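Local coordinates for insecticyanin A form (PDB 1Z24), which binds the bile pigment biliverdin IX gamma in a lipocalin pocket, giving hornworms a blue that mixes with carotene yellow into green camouflage, at residues F92-G95 with Q96-V99; L33-E36 with N37-Q40; G143-K146 with E147-N151; S167-S171 with E172-Q176; P78-K81 with Y82-Q85. All coordinates share one frame; numbering follows the deposited sequence.

Overall arrangement
Along the chain the five contacts, each a short local turn or helix, come in the order 2, 5, 1, 3, 4. Contact 2, in the loop between strands 25-32 and 44-50, and contact 1, at the turn of hairpin 88-94/97-108, hold the biliverdin by different groups, centres about 20 Å apart. Contact 5 lies in the connection from strand 66-76 to that hairpin, its centre about 25 Å from that of contact 1. Contact 3, on helix 144-154 against the barrel wall, lies about 37 Å from contact 1, centre to centre. Contact 4, before strand 179-182, comes within about 6 Å of contact 2 between nearest atoms. Contacts 3 and 5 are structure away from the pigment.

Contact 1: residues F92-G95 with Q96-V99; sequences FKFG and QRVV. With BLV (biliverdin IX gamma chromophore), chain B.
F94 and R97 face each other across a two-residue beta hairpin at the edge of the biliverdin pocket, joined by a type II' turn through G95 and Q96. Their backbones form a hydrogen-bonded antiparallel pair, F94 N donating a hydrogen bond to R97 O at 2.7 Å and R97 N one to F94 O at 2.8 Å. F92 and V99 pair the same way, with V99 N bonded almost straight to F92 O at 2.9 Å. G95 has positive phi, which favours glycine at the first corner of such a turn. On the pocket face the guanidinium of R97 lies flat over the F94 ring, centres 4.2 Å apart and planes 11° from parallel, a cation-pi stack in which NH2 sits above CG. A bend at chi3 (57°) turns the group over the ring and aims its edge at the pigment. There NH1 donates to BLV O2D at 2.8 Å and NH2 to O1D at 3.1 Å, so two bonds hold one propionate in a fork. The carboxylate carbon of BLV also lies over the ring, and V99 CG2 meets F94 CE1 at 3.8 Å. An alanine at F94 would remove the platform under the guanidinium, and R97 would probably be freer to turn away from the propionate. The terminal carboxylate of H189 forms a salt bridge with R97 NH2, M70 of strand 66-76 packs on F92 and F94, and G185 makes backbone hydrogen bonds with K93 and G95.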
# COMPACT_ATOMS: atom_id res chain seq x y z
N PHE A 92 -26.17 11.62 6.36
CA PHE A 92 -26.62 12.99 6.65
C PHE A 92 -27.35 13.62 5.47
O PHE A 92 -27.00 13.36 4.33
CB PHE A 92 -25.42 13.93 6.93
CG PHE A 92 -24.69 13.46 8.13
CD1 PHE A 92 -25.21 13.66 9.41
CD2 PHE A 92 -23.50 12.75 7.94
CE1 PHE A 92 -24.51 13.18 10.52
CE2 PHE A 92 -22.77 12.28 9.04
CZ PHE A 92 -23.30 12.51 10.31
N LYS A 93 -28.35 14.45 5.71
CA LYS A 93 -29.07 15.07 4.61
C LYS A 93 -29.01 16.58 4.68
O LYS A 93 -29.26 17.14 5.74
CB LYS A 93 -30.52 14.66 4.65
CG LYS A 93 -30.75 13.18 4.49
CD LYS A 93 -32.19 12.72 4.73
CE LYS A 93 -32.44 11.26 4.39
NZ LYS A 93 -33.36 10.63 5.35
N PHE A 94 -28.65 17.23 3.56
CA PHE A 94 -28.60 18.67 3.51
C PHE A 94 -29.63 18.93 2.47
O PHE A 94 -29.30 18.81 1.28
CB PHE A 94 -27.25 19.06 2.99
CG PHE A 94 -26.26 18.52 3.93
CD1 PHE A 94 -25.73 17.26 3.65
CD2 PHE A 94 -25.89 19.23 5.08
CE1 PHE A 94 -24.78 16.70 4.51
CE2 PHE A 94 -24.94 18.67 5.94
CZ PHE A 94 -24.41 17.41 5.65
N GLY A 95 -30.85 19.22 2.88
CA GLY A 95 -31.88 19.43 1.86
C GLY A 95 -32.01 18.12 1.06
O GLY A 95 -32.21 17.07 1.64
N GLN A 96 -31.82 18.20 -0.26
CA GLN A 96 -31.89 17.03 -1.16
C GLN A 96 -30.55 16.33 -1.24
O GLN A 96 -30.46 15.24 -1.78
CB GLN A 96 -32.09 17.53 -2.64
CG GLN A 96 -33.36 17.03 -3.35
CD GLN A 96 -34.60 17.75 -2.83
OE1 GLN A 96 -35.54 17.10 -2.26
NE2 GLN A 96 -34.59 19.11 -3.02
N ARG A 97 -29.49 16.95 -0.76
CA ARG A 97 -28.22 16.30 -0.85
C ARG A 97 -28.10 15.29 0.28
O ARG A 97 -28.30 15.61 1.46
CB ARG A 97 -27.07 17.29 -0.82
CG ARG A 97 -25.73 16.57 -0.86
CD ARG A 97 -24.66 17.59 -1.16
NE ARG A 97 -24.73 18.63 -0.14
CZ ARG A 97 -23.91 18.71 0.87
NH1 ARG A 97 -22.93 17.81 1.01
NH2 ARG A 97 -24.04 19.69 1.77
N VAL A 98 -27.78 14.06 -0.12
CA VAL A 98 -27.62 12.97 0.84
C VAL A 98 -26.16 12.50 0.84
O VAL A 98 -25.59 12.16 -0.20
CB VAL A 98 -28.55 11.79 0.54
CG1 VAL A 98 -28.05 10.53 1.18
CG2 VAL A 98 -29.97 12.06 0.97
N VAL A 99 -25.57 12.49 2.02
CA VAL A 99 -24.20 12.06 2.19
C VAL A 99 -24.11 10.74 3.00
O VAL A 99 -24.79 10.56 4.02
CB VAL A 99 -23.52 13.23 2.86
CG1 VAL A 99 -22.20 12.79 3.43
CG2 VAL A 99 -23.37 14.40 1.85
NA BLV B . -15.77 12.87 7.89
C1A BLV B . -15.66 12.98 6.55
C2A BLV B . -15.47 11.71 5.87
C3A BLV B . -15.49 10.77 6.86
C4A BLV B . -15.67 11.51 8.12
CMA BLV B . -15.28 9.21 6.77
OA BLV B . -15.71 14.05 5.98
CAA BLV B . -15.26 11.52 4.42
CBA BLV B . -13.82 11.91 4.24
CGA BLV B . -13.51 11.95 2.74
O1A BLV B . -12.91 11.07 2.19
O2A BLV B . -13.92 12.87 2.10
CHB BLV B . -15.69 10.88 9.37
NB BLV B . -16.09 12.75 10.90
C1B BLV B . -15.67 11.47 10.62
C2B BLV B . -15.22 10.80 11.82
C3B BLV B . -15.38 11.69 12.80
C4B BLV B . -15.92 12.92 12.21
CMB BLV B . -14.70 9.38 11.92
CAB BLV B . -15.05 11.47 14.25
CBB BLV B . -14.46 12.56 14.85
CHC BLV B . -16.26 14.05 12.96
NC BLV B . -16.98 15.76 11.41
C1C BLV B . -16.89 15.22 12.65
C2C BLV B . -17.55 16.07 13.65
C3C BLV B . -18.09 17.14 13.08
C4C BLV B . -17.73 16.95 11.62
CMC BLV B . -17.68 15.71 15.06
CAC BLV B . -18.87 18.37 13.60
CBC BLV B . -19.72 19.05 12.79
CHD BLV B . -18.00 17.90 10.57
ND BLV B . -18.39 16.32 8.71
C1D BLV B . -18.32 17.63 9.25
C2D BLV B . -18.68 18.63 8.20
C3D BLV B . -18.96 17.94 7.05
C4D BLV B . -18.78 16.54 7.40
CMD BLV B . -18.72 20.13 8.32
OD BLV B . -18.97 15.64 6.61
CAD BLV B . -19.38 18.50 5.75
CBD BLV B . -20.87 18.29 5.60
CGD BLV B . -21.37 18.66 4.16
O1D BLV B . -21.80 19.75 3.94
O2D BLV B . -21.29 17.87 3.24

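Contact 2: residues L33-E36 with N37-Q40; sequences LPLE and NENQ. With BLV (biliverdin IX gamma chromophore), chain B.
N39 reaches back four residues to L35 with its side-chain amide, an unusual step in a loop without regular helix or strand: L35 N donates to N39 OD1 at 3.1 Å. The N-H points fairly straight at the oxygen, but the nitrogen stands 31° out of the carbonyl plane. In N39 the first torsion (chi1 -78°) sets CG beside its own backbone N, which turns the amide back over the L35 peptide. The main chain itself closes a beta turn, E38 N giving to L35 O at 2.8 Å, and a weak bond from N39 N to E36 O (3.4 Å) follows. Beside this turn the L35 side chain crosses those of N37 and E38, its CG 3.7 Å from N37 OD1 and its CD2 3.4 Å from E38 OE1. That carboxylate oxygen is also hydrogen-bonded to W133 NE1 of strand 127-136, while OE2 lies close to the like-charged E29. N37 points its amide at the pigment: ND2 donates to the lactam oxygen BLV OA at 2.8 Å, and L35 CD2 rests 3.6 Å from the same oxygen. An apolar and a polar tip thus meet the chromophore side by side. E36 N is bound by D2 of the N-terminal arm. Such a long loop after the first barrel strand, folded over the mouth of the cup and supplying ligand contacts, is characteristic of the lipocalin fold.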
# COMPACT_ATOMS: atom_id res chain seq x y z
N LEU A 33 -5.88 13.64 10.91
CA LEU A 33 -5.04 14.03 9.81
C LEU A 33 -5.87 15.20 9.20
O LEU A 33 -7.10 15.20 9.44
CB LEU A 33 -4.89 12.94 8.75
CG LEU A 33 -4.04 11.73 9.18
CD1 LEU A 33 -3.80 10.82 7.98
CD2 LEU A 33 -2.71 12.10 9.77
N PRO A 34 -5.26 16.17 8.52
CA PRO A 34 -6.05 17.25 7.97
C PRO A 34 -7.21 16.78 7.09
O PRO A 34 -7.06 15.78 6.38
CB PRO A 34 -5.14 17.93 6.97
CG PRO A 34 -3.75 17.53 7.28
CD PRO A 34 -3.85 16.32 8.16
N LEU A 35 -8.36 17.41 7.32
CA LEU A 35 -9.63 17.11 6.63
C LEU A 35 -10.35 18.43 6.41
O LEU A 35 -10.77 19.05 7.41
CB LEU A 35 -10.46 16.05 7.39
CG LEU A 35 -11.87 15.80 6.80
CD1 LEU A 35 -11.78 15.45 5.29
CD2 LEU A 35 -12.59 14.70 7.59
N GLU A 36 -10.36 18.87 5.18
CA GLU A 36 -10.97 20.13 4.85
C GLU A 36 -12.26 20.58 5.56
O GLU A 36 -12.21 21.58 6.25
CB GLU A 36 -11.35 20.25 3.36
CG GLU A 36 -11.25 21.67 2.82
CD GLU A 36 -9.83 22.14 2.86
OE1 GLU A 36 -8.87 21.40 2.71
OE2 GLU A 36 -9.73 23.42 3.08
N ASN A 37 -13.25 19.74 5.58
CA ASN A 37 -14.47 20.11 6.22
C ASN A 37 -14.35 20.31 7.67
O ASN A 37 -15.24 20.88 8.23
CB ASN A 37 -15.69 19.21 5.92
CG ASN A 37 -15.50 17.79 6.46
OD1 ASN A 37 -14.98 17.58 7.55
ND2 ASN A 37 -16.07 16.81 5.78
N GLU A 38 -13.32 19.83 8.30
CA GLU A 38 -13.37 20.06 9.73
C GLU A 38 -12.13 20.69 10.35
O GLU A 38 -11.93 20.77 11.58
CB GLU A 38 -13.79 18.77 10.37
CG GLU A 38 -12.64 17.71 10.27
CD GLU A 38 -12.94 16.53 11.19
OE1 GLU A 38 -13.24 15.41 10.87
OE2 GLU A 38 -12.78 16.83 12.42
N ASN A 39 -11.29 21.13 9.48
CA ASN A 39 -10.07 21.74 9.93
C ASN A 39 -10.24 22.91 10.91
O ASN A 39 -9.45 23.01 11.81
CB ASN A 39 -9.24 22.20 8.71
CG ASN A 39 -8.53 21.04 8.06
OD1 ASN A 39 -8.21 20.11 8.78
ND2 ASN A 39 -8.28 21.09 6.75
N GLN A 40 -11.29 23.71 10.78
CA GLN A 40 -11.50 24.84 11.67
C GLN A 40 -12.25 24.61 12.97
O GLN A 40 -12.22 25.48 13.82
CB GLN A 40 -12.29 25.90 10.89
CG GLN A 40 -11.48 27.02 10.19
CD GLN A 40 -12.44 28.15 9.66
OE1 GLN A 40 -12.81 29.11 10.42
NE2 GLN A 40 -12.87 28.06 8.37
NA BLV B . -15.77 12.87 7.89
C1A BLV B . -15.66 12.98 6.55
C2A BLV B . -15.47 11.71 5.87
C3A BLV B . -15.49 10.77 6.86
C4A BLV B . -15.67 11.51 8.12
CMA BLV B . -15.28 9.21 6.77
OA BLV B . -15.71 14.05 5.98
CAA BLV B . -15.26 11.52 4.42
CBA BLV B . -13.82 11.91 4.24
CGA BLV B . -13.51 11.95 2.74
O1A BLV B . -12.91 11.07 2.19
O2A BLV B . -13.92 12.87 2.10
CHB BLV B . -15.69 10.88 9.37
NB BLV B . -16.09 12.75 10.90
C1B BLV B . -15.67 11.47 10.62
C2B BLV B . -15.22 10.80 11.82
C3B BLV B . -15.38 11.69 12.80
C4B BLV B . -15.92 12.92 12.21
CMB BLV B . -14.70 9.38 11.92
CAB BLV B . -15.05 11.47 14.25
CBB BLV B . -14.46 12.56 14.85
CHC BLV B . -16.26 14.05 12.96
NC BLV B . -16.98 15.76 11.41
C1C BLV B . -16.89 15.22 12.65
C2C BLV B . -17.55 16.07 13.65
C3C BLV B . -18.09 17.14 13.08
C4C BLV B . -17.73 16.95 11.62
CMC BLV B . -17.68 15.71 15.06
CAC BLV B . -18.87 18.37 13.60
CBC BLV B . -19.72 19.05 12.79
CHD BLV B . -18.00 17.90 10.57
ND BLV B . -18.39 16.32 8.71
C1D BLV B . -18.32 17.63 9.25
C2D BLV B . -18.68 18.63 8.20
C3D BLV B . -18.96 17.94 7.05
C4D BLV B . -18.78 16.54 7.40
CMD BLV B . -18.72 20.13 8.32
OD BLV B . -18.97 15.64 6.61
CAD BLV B . -19.38 18.50 5.75
CBD BLV B . -20.87 18.29 5.60
CGD BLV B . -21.37 18.66 4.16
O1D BLV B . -21.80 19.75 3.94
O2D BLV B . -21.29 17.87 3.24

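Contact 3: residues G143-K146 with E147-N151; sequences GNTK and EVVDN
K146 and D150, one helical turn apart, form a salt bridge on the outer face of helix 144-154. The ammonium NZ lies 3.1 Å from D150 OD1, which it meets on the syn lone pair, and makes a weaker bond to OD2 at 3.3 Å, so that it faces both oxygens. The lysine leaves with CG anti to its backbone N (chi1 -155°) and then bends at chi2; this carries the aliphatic chain obliquely across to the next turn and brings CD within 3.6 Å of OD1. On the aspartate the first torsion sets CG beside its own backbone N and tips the carboxylate back toward the preceding turn. Behind this pair stands the regular i to i+4 ladder: E147 N to G143 O, V148 N to N144 O, V149 N to T145 O at 2.8 Å and D150 N to K146 O at 3.0 Å. The first of these starts at G143, the N-cap residue. One turn further on, N151 ND2 donates to E147 O at 3.0 Å, in addition to the backbone N-H of N151, the two arriving from opposite faces of that carbonyl. On the inner side V148 and V149 pack on Y113 of strand 113-122, and T145 on N112, which fixes the helix against the barrel wall. With the lysine toward the helix start and the aspartate beyond it, the charges would largely offset each other at the exposed surface, a bridge that is likely to favour the helical spacing.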
# COMPACT_ATOMS: atom_id res chain seq x y z
N GLY A 143 -2.02 8.83 29.72
CA GLY A 143 -0.85 8.04 30.03
C GLY A 143 -0.89 6.55 29.74
O GLY A 143 -0.05 6.09 28.95
N ASN A 144 -1.81 5.79 30.35
CA ASN A 144 -1.76 4.38 29.98
C ASN A 144 -2.24 4.19 28.55
O ASN A 144 -1.60 3.63 27.65
CB ASN A 144 -1.78 3.16 30.93
CG ASN A 144 -1.05 1.86 30.33
OD1 ASN A 144 0.06 1.85 29.71
ND2 ASN A 144 -1.69 0.70 30.50
N THR A 145 -3.40 4.73 28.38
CA THR A 145 -4.07 4.69 27.13
C THR A 145 -3.25 5.35 26.07
O THR A 145 -3.30 4.91 24.92
CB THR A 145 -5.48 5.23 27.35
OG1 THR A 145 -6.13 4.25 28.18
CG2 THR A 145 -6.21 5.50 26.03
N LYS A 146 -2.48 6.38 26.43
CA LYS A 146 -1.64 7.06 25.43
C LYS A 146 -0.61 6.09 24.92
O LYS A 146 -0.35 5.99 23.74
CB LYS A 146 -0.87 8.23 25.96
CG LYS A 146 -0.58 9.13 24.81
CD LYS A 146 0.88 9.39 24.52
CE LYS A 146 1.05 10.26 23.27
NZ LYS A 146 2.34 10.12 22.58
N GLU A 147 -0.03 5.35 25.81
CA GLU A 147 0.94 4.38 25.41
C GLU A 147 0.29 3.25 24.57
O GLU A 147 0.88 2.71 23.61
CB GLU A 147 1.66 3.82 26.64
CG GLU A 147 3.02 3.14 26.30
CD GLU A 147 3.49 2.04 27.28
OE1 GLU A 147 4.56 1.39 27.18
OE2 GLU A 147 2.63 1.84 28.27
N VAL A 148 -0.90 2.88 24.97
CA VAL A 148 -1.58 1.85 24.24
C VAL A 148 -1.79 2.29 22.79
O VAL A 148 -1.38 1.62 21.84
CB VAL A 148 -2.90 1.55 24.89
CG1 VAL A 148 -3.68 0.70 23.88
CG2 VAL A 148 -2.57 0.64 26.11
N VAL A 149 -2.34 3.48 22.66
CA VAL A 149 -2.60 4.04 21.35
C VAL A 149 -1.34 4.14 20.49
O VAL A 149 -1.29 3.78 19.33
CB VAL A 149 -3.21 5.45 21.58
CG1 VAL A 149 -3.23 6.28 20.32
CG2 VAL A 149 -4.64 5.31 22.08
N ASP A 150 -0.30 4.62 21.09
CA ASP A 150 0.90 4.75 20.33
C ASP A 150 1.44 3.45 19.82
O ASP A 150 2.06 3.39 18.77
CB ASP A 150 2.05 5.23 21.20
CG ASP A 150 2.05 6.68 21.61
OD1 ASP A 150 2.73 7.02 22.59
OD2 ASP A 150 1.28 7.48 20.85
N ASN A 151 1.27 2.40 20.58
CA ASN A 151 1.81 1.14 20.13
C ASN A 151 0.95 0.51 19.05
O ASN A 151 1.44 -0.17 18.16
CB ASN A 151 1.89 0.22 21.31
CG ASN A 151 3.25 0.33 21.96
OD1 ASN A 151 4.17 -0.45 21.65
ND2 ASN A 151 3.41 1.30 22.87

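Contact 4: residues S167-S171 with E172-Q176; sequences SNDFS and EAACQ
D169, S171 and A174 form the compact part of this contact, where an Asx turn runs into the capped start of a short helix. S171 N donates to D169 OD2 at 2.8 Å, arriving from above the carboxylate plane, and S171 OG adds a weak bond to the same oxygen at 3.3 Å. The serine is the N-cap: its hydroxyl accepts from A174 N at 3.1 Å with a nearly straight N-H (167°). Chi1 of 73° sets OG between the backbone N and the carbonyl carbon, where it can reach both the helix N-H and the aspartate. The methyl of A174 packs against the same carboxylate, CB lying 3.6 Å from D169 OD1. C175 N gives to S171 O at 2.9 Å, and C175 SG rests 4.3 Å from CD1 of the F170 ring. With an alanine in place of D169, the backbone N-H of S171 would probably lose its acceptor and the capping hydroxyl be freer to rotate. The outer side is much looser: E172 extends from the first helical turn into solvent, touching the preceding residues through CB, and A173 keeps its methyl at the exposed surface near S171 OG at 3.7 Å. C175 is covalently tied to C43 by a disulfide, pinning the short, weakly bonded helix at about 172-175 to the loop ahead of strand 44-50. F170 stacks edge-to-face on H28 of strand 25-32, and N168 holds E29 of the same strand, so the segment runs beside strand 25-32 and is tied to the start of strand 44-50 through C43.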
# COMPACT_ATOMS: atom_id res chain seq x y z
N SER A 167 -3.42 17.83 16.73
CA SER A 167 -4.17 17.77 17.99
C SER A 167 -5.33 18.71 18.07
O SER A 167 -5.20 19.84 17.59
CB SER A 167 -3.20 17.98 19.11
OG SER A 167 -2.58 16.73 19.43
N ASN A 168 -6.46 18.26 18.62
CA ASN A 168 -7.66 19.10 18.76
C ASN A 168 -7.64 19.79 20.15
O ASN A 168 -6.76 19.58 20.95
CB ASN A 168 -8.96 18.38 18.59
CG ASN A 168 -9.96 19.37 18.05
OD1 ASN A 168 -10.06 20.53 18.48
ND2 ASN A 168 -10.68 18.91 17.06
N ASP A 169 -8.59 20.63 20.45
CA ASP A 169 -8.53 21.28 21.73
C ASP A 169 -9.85 21.20 22.40
O ASP A 169 -10.89 21.45 21.80
CB ASP A 169 -7.98 22.73 21.49
CG ASP A 169 -8.01 23.76 22.63
OD1 ASP A 169 -7.94 24.96 22.42
OD2 ASP A 169 -8.18 23.29 23.84
N PHE A 170 -9.74 20.83 23.65
CA PHE A 170 -10.89 20.66 24.50
C PHE A 170 -10.89 21.57 25.74
O PHE A 170 -11.52 21.26 26.75
CB PHE A 170 -11.03 19.15 24.91
CG PHE A 170 -11.34 18.36 23.65
CD1 PHE A 170 -12.65 18.19 23.20
CD2 PHE A 170 -10.28 17.84 22.89
CE1 PHE A 170 -12.91 17.52 22.01
CE2 PHE A 170 -10.51 17.14 21.70
CZ PHE A 170 -11.84 17.00 21.27
N SER A 171 -10.21 22.70 25.71
CA SER A 171 -10.21 23.59 26.86
C SER A 171 -11.61 24.18 27.00
O SER A 171 -12.44 24.13 26.05
CB SER A 171 -9.16 24.66 26.70
OG SER A 171 -9.63 25.54 25.73
N GLU A 172 -11.88 24.72 28.19
CA GLU A 172 -13.20 25.26 28.41
C GLU A 172 -13.49 26.35 27.41
O GLU A 172 -14.60 26.51 26.89
CB GLU A 172 -13.41 25.66 29.87
CG GLU A 172 -14.48 24.77 30.54
CD GLU A 172 -15.01 25.37 31.85
OE1 GLU A 172 -15.65 24.73 32.72
OE2 GLU A 172 -14.73 26.67 31.94
N ALA A 173 -12.42 27.06 27.10
CA ALA A 173 -12.48 28.15 26.16
C ALA A 173 -12.88 27.64 24.80
O ALA A 173 -13.82 28.14 24.20
CB ALA A 173 -11.17 28.90 26.06
N ALA A 174 -12.15 26.63 24.35
CA ALA A 174 -12.39 26.03 23.05
C ALA A 174 -13.78 25.51 22.90
O ALA A 174 -14.42 25.61 21.86
CB ALA A 174 -11.49 24.82 22.91
N CYS A 175 -14.26 24.91 23.95
CA CYS A 175 -15.58 24.36 23.81
C CYS A 175 -16.72 25.29 24.06
O CYS A 175 -17.89 24.91 23.93
CB CYS A 175 -15.70 23.24 24.85
SG CYS A 175 -14.67 21.84 24.40
N GLN A 176 -16.39 26.49 24.44
CA GLN A 176 -17.42 27.46 24.75
C GLN A 176 -18.16 27.95 23.54
O GLN A 176 -17.56 28.20 22.49
CB GLN A 176 -16.61 28.67 25.21
CG GLN A 176 -17.23 29.87 25.94
CD GLN A 176 -16.03 30.38 26.79
OE1 GLN A 176 -15.87 30.05 28.00
NE2 GLN A 176 -15.07 31.10 26.13

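Contact 5: residues P78-K81 with Y82-Q85; sequences PDAK and YTKQ
Y82, K81 and A80 carry most of this contact, in the short helix at 80-83. Y82 N donates to D79 O at 3.1 Å, standing well above the carbonyl plane. With CG beside its own backbone N (chi1 -77°), the phenol ring turns back along the chain and presents its edge to P78 O, CD1 lying 3.7 Å from that oxygen in the ring plane. A80 is the buried member. Its carbonyl accepts from K84 N at 2.7 Å, its CA touches T83 OG1 at 3.4 Å, and its methyl meets Q85 O at 3.5 Å, packing as well on K87. K81 contributes mainly its carbonyl: the ammonium of K84, folded back by bends at chi2 and chi4, makes weak bonds of 3.2 Å to K81 O and of equal length to Y82 O. Gathering over these C-terminal carbonyls, that positive charge would be expected to suit the helix dipole. T83 OG1 in turn accepts weakly from Q85 N. K81's own amine has a long, weak ion pair with E75, while D79 forms a firmer salt bridge with K87 on the way into the next strand. K84 leaves the helix at positive phi (73°), and its backbone is bonded to F18. Such a short helix, ended by a residue in left-handed conformation, serves here as the link between barrel strands 66-76 and 88-94, the fourth and fifth of the lipocalin fold.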
# COMPACT_ATOMS: atom_id res chain seq x y z
N PRO A 78 -22.86 -2.50 4.82
CA PRO A 78 -23.42 -3.67 4.19
C PRO A 78 -22.45 -4.77 4.08
O PRO A 78 -22.84 -5.86 4.35
CB PRO A 78 -23.90 -3.36 2.79
CG PRO A 78 -23.65 -1.91 2.64
CD PRO A 78 -23.08 -1.36 3.95
N ASP A 79 -21.22 -4.52 3.66
CA ASP A 79 -20.31 -5.61 3.57
C ASP A 79 -19.89 -6.12 4.98
O ASP A 79 -19.70 -7.32 5.19
CB ASP A 79 -19.08 -5.26 2.73
CG ASP A 79 -18.21 -4.19 3.39
OD1 ASP A 79 -17.04 -4.16 3.36
OD2 ASP A 79 -18.83 -3.24 3.95
N ALA A 80 -19.76 -5.23 5.94
CA ALA A 80 -19.35 -5.54 7.33
C ALA A 80 -20.42 -6.32 8.04
O ALA A 80 -20.24 -6.88 9.11
CB ALA A 80 -19.17 -4.18 8.04
N LYS A 81 -21.59 -6.34 7.48
CA LYS A 81 -22.62 -7.10 8.15
C LYS A 81 -22.26 -8.59 8.10
O LYS A 81 -22.53 -9.36 9.00
CB LYS A 81 -24.05 -6.90 7.62
CG LYS A 81 -24.62 -5.63 8.17
CD LYS A 81 -25.71 -5.04 7.34
CE LYS A 81 -26.60 -4.21 8.22
NZ LYS A 81 -27.77 -3.72 7.50
N TYR A 82 -21.64 -8.97 7.00
CA TYR A 82 -21.23 -10.32 6.76
C TYR A 82 -19.90 -10.67 7.37
O TYR A 82 -19.70 -11.81 7.83
CB TYR A 82 -21.13 -10.52 5.24
CG TYR A 82 -22.52 -10.66 4.66
CD1 TYR A 82 -23.17 -9.52 4.17
CD2 TYR A 82 -23.15 -11.92 4.59
CE1 TYR A 82 -24.47 -9.60 3.65
CE2 TYR A 82 -24.46 -12.01 4.08
CZ TYR A 82 -25.10 -10.85 3.64
OH TYR A 82 -26.34 -10.92 3.13
N THR A 83 -18.99 -9.71 7.35
CA THR A 83 -17.69 -10.01 7.91
C THR A 83 -17.63 -9.67 9.39
O THR A 83 -16.77 -10.16 10.08
CB THR A 83 -16.55 -9.26 7.21
OG1 THR A 83 -16.81 -7.84 7.38
CG2 THR A 83 -16.48 -9.58 5.72
N LYS A 84 -18.52 -8.84 9.89
CA LYS A 84 -18.49 -8.46 11.31
C LYS A 84 -17.33 -7.51 11.62
O LYS A 84 -16.97 -7.33 12.79
CB LYS A 84 -18.45 -9.62 12.29
CG LYS A 84 -19.40 -10.71 11.85
CD LYS A 84 -20.83 -10.22 11.77
CE LYS A 84 -21.88 -11.31 11.58
NZ LYS A 84 -21.66 -12.14 10.36
N GLN A 85 -16.76 -6.90 10.56
CA GLN A 85 -15.64 -5.95 10.72
C GLN A 85 -16.11 -4.54 11.10
O GLN A 85 -17.30 -4.19 10.98
CB GLN A 85 -14.71 -5.93 9.51
CG GLN A 85 -13.89 -7.23 9.28
CD GLN A 85 -13.50 -7.23 7.83
OE1 GLN A 85 -13.77 -6.25 7.12
NE2 GLN A 85 -12.86 -8.27 7.35